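Local coordinates for protein N-(5'-phosphoribosyl)anthranilate isomerase (Thermococcus kodakarensis, PDB 5LHF) that catalyses the isomerisation of N-(5-phospho-beta-D-ribosyl)anthranilate to 1-(2-carboxyphenylamino)-1-deoxy-D-ribulose 5-phosphate, the third of five steps from chorismate to L-tryptophan, at residues P65-A68 and N69-K73; G142-H145 and D146-S150. All blocks are in the same frame, centred on the assembly; numbering follows the deposited sequence.

Interaction 1 of 2, residues P65-A68 and N69-K73; sequences PEWA and NAVEK
N69 meets the turn before it through its backbone N and CB, and its side chain is the one to follow outward. Its backbone N donates to P65 O at 3.0 Å, and CB lies 3.5 Å from that same carbonyl oxygen. With CG anti to the backbone N (chi1 175°), the amide is carried away from residues 65-68 and along the outside of the helix, OD1 and ND2 each taking a different partner. N69 ND2 gives a hydrogen to a water at 2.9 Å, and that water in turn donates to E66 O, an oxygen already holding the amide of A70. N69 OD1 turns forward and takes a bond from K73 NZ at 2.7 Å, the lysine curling back over one turn to reach it. Bonds at both ends should fix the amide flip and restrain its rotation.

The other faces of the helix do different work. On the inner side V71 CG2 approaches the indole of W67 at the edge, close to the ring plane, 4.5 Å from CE3; the same methyl sits 3.2 Å from W67 O, the carbonyl that accepts from V71 N. The indole itself runs inward to I79 and V81 of strand 78-81, with NE1 bonded to M61 O. E72 lays its CG against A68 O at 3.1 Å, beside the bond from its own backbone N, and continues extended until OE1 reaches the hydroxyl of Y97.

Four successive i to i+4 amide bonds, from N69, A70, V71 and E72, make this a regular alpha-helix. With tryptophan and valine inward and asparagine and lysine outward, it is the amphipathic helix of a beta-alpha-beta unit, 55-59 to 78-81, in a TIM barrel.

Interaction 2 of 2, residues G142-H145 and D146-S150; sequences GRRH and DYRVS
R143 and Y147 meet one turn apart at the start of helix 143-156, which links strands 132-136 and 160-162 of the TIM barrel. The extended arginine brings its guanidinium to the phenol end of the tyrosine, the two planes 70° apart, with Y147 CE1 over one guanidinium face. R143 NH2 gives a weak, bent bond to Y147 OH (2.9 Å); its stronger partner is G163 O, while NH1 holds G138 O.

H145 and D146 are also turned 70° against each other, ring to carboxylate. D146 OD1 lies in the imidazole plane and accepts from H145 ND1 at 3.1 Å, in a nearly straight bond. The other carboxylate oxygen, OD2, is bonded to G138 N and forms a salt bridge with R109. Over a face of the H145 imidazole comes V149 CG2 in a CH-pi contact, 4.0 Å from the ring centroid. With H145 cut back to an alanine, D146 OD1 is likely to lose this donor and a gap to open beside the methyl of V149.

On the outer side R144, bent at its third torsion, and the straighter R148 bring like charges close, their guanidinium planes 55° apart and both chains resting against W176. D146 O, one turn before S150, accepts from S150 N and, from the opposite face of its carbonyl plane, from S150 OG at 2.9 Å.

Overall arrangement
Interactions 1 and 2 occupy two different helices of the ring that surrounds the eight-stranded parallel barrel, on opposite sides of the chain's centre. Their own centres lie 34 Å apart, about 19 and 17 Å from the centre of the chain, and the nearest atoms are about 21 Å from each other. Residues 65-73 belong to the unit that connects the third and fourth strands, residues 142-150 to the one connecting the sixth and seventh. Interaction 1 packs its helix against 87-97 and 41-50, whereas interaction 2 sits between 114-126 and 170-177. As in other TIM-barrel enzymes, the active site probably lies at the C-terminal ends of the strands, the end from which both helices start.

Interaction 1 of 2, residues P65-A68 and N69-K73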
loop_
_atom_site.group_PDB
_atom_site.type_symbol
_atom_site.label_atom_id
_atom_site.label_comp_id
_atom_site.label_asym_id
_atom_site.label_seq_id
_atom_site.Cartn_x
_atom_site.Cartn_y
_atom_site.Cartn_z
ATOM N N PRO A 65 4.194 3.840 -20.572
ATOM C CA PRO A 65 3.138 3.354 -21.483
ATOM C C PRO A 65 2.299 2.241 -20.885
ATOM O O PRO A 65 1.099 2.158 -21.153
ATOM C CB PRO A 65 3.930 2.873 -22.711
ATOM C CG PRO A 65 5.201 3.622 -22.650
ATOM C CD PRO A 65 5.523 3.776 -21.199
ATOM N N GLU A 66 2.921 1.354 -20.112
ATOM C CA GLU A 66 2.177 0.337 -19.380
ATOM C C GLU A 66 1.161 0.969 -18.436
ATOM O O GLU A 66 -0.022 0.606 -18.432
ATOM C CB GLU A 66 3.158 -0.532 -18.608
ATOM C CG GLU A 66 4.049 -1.372 -19.490
ATOM C CD GLU A 66 5.044 -2.163 -18.686
ATOM O OE1 GLU A 66 6.080 -1.588 -18.283
ATOM O OE2 GLU A 66 4.772 -3.352 -18.437
ATOM N N TRP A 67 1.607 1.912 -17.614
ATOM C CA TRP A 67 0.675 2.563 -16.695
ATOM C C TRP A 67 -0.413 3.318 -17.438
ATOM O O TRP A 67 -1.586 3.257 -17.055
ATOM C CB TRP A 67 1.427 3.504 -15.757
ATOM C CG TRP A 67 1.913 2.803 -14.556
ATOM C CD1 TRP A 67 3.202 2.396 -14.296
ATOM C CD2 TRP A 67 1.129 2.402 -13.418
ATOM N NE1 TRP A 67 3.257 1.781 -13.061
ATOM C CE2 TRP A 67 2.000 1.761 -12.512
ATOM C CE3 TRP A 67 -0.224 2.527 -13.080
ATOM C CZ2 TRP A 67 1.562 1.250 -11.285
ATOM C CZ3 TRP A 67 -0.662 2.001 -11.877
ATOM C CH2 TRP A 67 0.233 1.381 -10.987
ATOM N N ALA A 68 -0.040 4.060 -18.486
ATOM C CA ALA A 68 -1.022 4.836 -19.232
ATOM C C ALA A 68 -2.103 3.943 -19.819
ATOM O O ALA A 68 -3.293 4.270 -19.763
ATOM C CB ALA A 68 -0.327 5.629 -20.345
ATOM N N ASN A 69 -1.706 2.817 -20.413
ATOM C CA ASN A 69 -2.698 1.886 -20.932
ATOM C C ASN A 69 -3.631 1.402 -19.828
ATOM O O ASN A 69 -4.852 1.315 -20.020
ATOM C CB ASN A 69 -2.015 0.683 -21.584
ATOM C CG ASN A 69 -3.022 -0.364 -22.024
ATOM O OD1 ASN A 69 -3.769 -0.145 -22.986
ATOM N ND2 ASN A 69 -3.084 -1.489 -21.300
ATOM N N ALA A 70 -3.076 1.067 -18.665
ATOM C CA ALA A 70 -3.915 0.508 -17.612
ATOM C C ALA A 70 -4.855 1.563 -17.041
ATOM O O ALA A 70 -5.998 1.254 -16.692
ATOM C CB ALA A 70 -3.046 -0.112 -16.517
ATOM N N VAL A 71 -4.402 2.818 -16.965
ATOM C CA VAL A 71 -5.281 3.890 -16.494
ATOM C C VAL A 71 -6.398 4.152 -17.503
ATOM O O VAL A 71 -7.562 4.347 -17.124
ATOM C CB VAL A 71 -4.457 5.156 -16.193
ATOM C CG1 VAL A 71 -5.339 6.320 -15.815
ATOM C CG2 VAL A 71 -3.501 4.872 -15.038
ATOM N N GLU A 72 -6.070 4.173 -18.799
ATOM C CA GLU A 72 -7.116 4.364 -19.807
ATOM C C GLU A 72 -8.155 3.258 -19.749
ATOM O O GLU A 72 -9.358 3.521 -19.887
ATOM C CB GLU A 72 -6.518 4.420 -21.219
ATOM C CG GLU A 72 -5.586 5.567 -21.431
ATOM C CD GLU A 72 -4.937 5.547 -22.806
ATOM O OE1 GLU A 72 -4.091 6.431 -23.067
ATOM O OE2 GLU A 72 -5.271 4.649 -23.615
ATOM N N LYS A 73 -7.716 2.004 -19.578
ATOM C CA LYS A 73 -8.658 0.887 -19.647
ATOM C C LYS A 73 -9.518 0.786 -18.384
ATOM O O LYS A 73 -10.684 0.376 -18.459
ATOM C CB LYS A 73 -7.908 -0.433 -19.871
ATOM C CG LYS A 73 -7.193 -0.536 -21.221
ATOM C CD LYS A 73 -8.188 -0.619 -22.375
ATOM C CE LYS A 73 -7.542 -1.189 -23.638
ATOM N NZ LYS A 73 -6.298 -0.442 -24.022
HETATM O O HOH W 1 -1.060 -1.954 -19.212
#

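Interaction 2 of 2, residues G142-H145 and D146-S150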
loop_
_atom_site.group_PDB
_atom_site.type_symbol
_atom_site.label_atom_id
_atom_site.label_comp_id
_atom_site.label_asym_id
_atom_site.label_seq_id
_atom_site.Cartn_x
_atom_site.Cartn_y
_atom_site.Cartn_z
ATOM N N GLY A 142 15.307 -9.524 10.126
ATOM C CA GLY A 142 15.488 -8.132 9.741
ATOM C C GLY A 142 14.253 -7.266 9.900
ATOM O O GLY A 142 14.340 -6.046 9.716
ATOM N N ARG A 143 13.112 -7.863 10.235
ATOM C CA ARG A 143 11.878 -7.093 10.323
ATOM C C ARG A 143 11.950 -6.052 11.436
ATOM O O ARG A 143 11.465 -4.926 11.273
ATOM C CB ARG A 143 10.703 -8.044 10.528
ATOM C CG ARG A 143 9.364 -7.381 10.492
ATOM C CD ARG A 143 8.265 -8.420 10.350
ATOM N NE ARG A 143 6.968 -7.770 10.424
ATOM C CZ ARG A 143 6.349 -7.229 9.385
ATOM N NH1 ARG A 143 6.897 -7.284 8.168
ATOM N NH2 ARG A 143 5.176 -6.643 9.571
ATOM N N ARG A 144 12.564 -6.403 12.570
ATOM C CA ARG A 144 12.731 -5.428 13.644
ATOM C C ARG A 144 13.575 -4.245 13.179
ATOM O O ARG A 144 13.281 -3.090 13.507
ATOM C CB ARG A 144 13.355 -6.097 14.871
ATOM C CG ARG A 144 12.353 -6.869 15.726
ATOM C CD ARG A 144 13.019 -7.599 16.890
ATOM N NE ARG A 144 13.398 -6.705 17.985
ATOM C CZ ARG A 144 12.643 -6.470 19.055
ATOM N NH1 ARG A 144 11.461 -7.060 19.178
ATOM N NH2 ARG A 144 13.070 -5.644 20.003
ATOM N N HIS A 145 14.629 -4.522 12.409
ATOM C CA HIS A 145 15.419 -3.459 11.801
ATOM C C HIS A 145 14.565 -2.595 10.884
ATOM O O HIS A 145 14.732 -1.369 10.833
ATOM C CB HIS A 145 16.582 -4.077 11.026
ATOM C CG HIS A 145 17.202 -3.162 10.015
ATOM N ND1 HIS A 145 16.666 -2.962 8.760
ATOM C CD2 HIS A 145 18.329 -2.414 10.066
ATOM C CE1 HIS A 145 17.427 -2.117 8.089
ATOM N NE2 HIS A 145 18.444 -1.770 8.858
ATOM N N ASP A 146 13.658 -3.219 10.131
ATOM C CA ASP A 146 12.812 -2.459 9.218
ATOM C C ASP A 146 11.889 -1.512 9.976
ATOM O O ASP A 146 11.666 -0.380 9.537
ATOM C CB ASP A 146 12.012 -3.406 8.327
ATOM C CG ASP A 146 12.895 -4.226 7.397
ATOM O OD1 ASP A 146 14.125 -4.021 7.399
ATOM O OD2 ASP A 146 12.346 -5.069 6.654
ATOM N N TYR A 147 11.349 -1.954 11.116
ATOM C CA TYR A 147 10.538 -1.057 11.941
ATOM C C TYR A 147 11.354 0.133 12.446
ATOM O O TYR A 147 10.854 1.263 12.503
ATOM C CB TYR A 147 9.943 -1.810 13.132
ATOM C CG TYR A 147 8.809 -2.778 12.836
ATOM C CD1 TYR A 147 8.183 -2.827 11.595
ATOM C CD2 TYR A 147 8.368 -3.654 13.822
ATOM C CE1 TYR A 147 7.141 -3.732 11.354
ATOM C CE2 TYR A 147 7.334 -4.552 13.588
ATOM C CZ TYR A 147 6.730 -4.591 12.367
ATOM O OH TYR A 147 5.707 -5.494 12.173
ATOM N N ARG A 148 12.608 -0.100 12.843
ATOM C CA ARG A 148 13.426 1.005 13.340
ATOM C C ARG A 148 13.681 2.040 12.255
ATOM O O ARG A 148 13.681 3.248 12.525
ATOM C CB ARG A 148 14.755 0.483 13.881
ATOM C CG ARG A 148 14.623 -0.338 15.120
ATOM C CD ARG A 148 15.886 -1.126 15.355
ATOM N NE ARG A 148 15.648 -2.327 16.142
ATOM C CZ ARG A 148 15.479 -2.340 17.457
ATOM N NH1 ARG A 148 15.514 -1.213 18.145
ATOM N NH2 ARG A 148 15.272 -3.482 18.081
ATOM N N VAL A 149 13.925 1.583 11.024
ATOM C CA VAL A 149 14.066 2.508 9.904
ATOM C C VAL A 149 12.766 3.269 9.688
ATOM O O VAL A 149 12.757 4.501 9.568
ATOM C CB VAL A 149 14.484 1.748 8.633
ATOM C CG1 VAL A 149 14.471 2.684 7.421
ATOM C CG2 VAL A 149 15.855 1.101 8.818
ATOM N N SER A 150 11.645 2.540 9.640
ATOM C CA SER A 150 10.367 3.160 9.319
ATOM C C SER A 150 9.976 4.185 10.369
ATOM O O SER A 150 9.385 5.226 10.044
ATOM C CB SER A 150 9.287 2.083 9.181
ATOM O OG SER A 150 9.647 1.152 8.172
#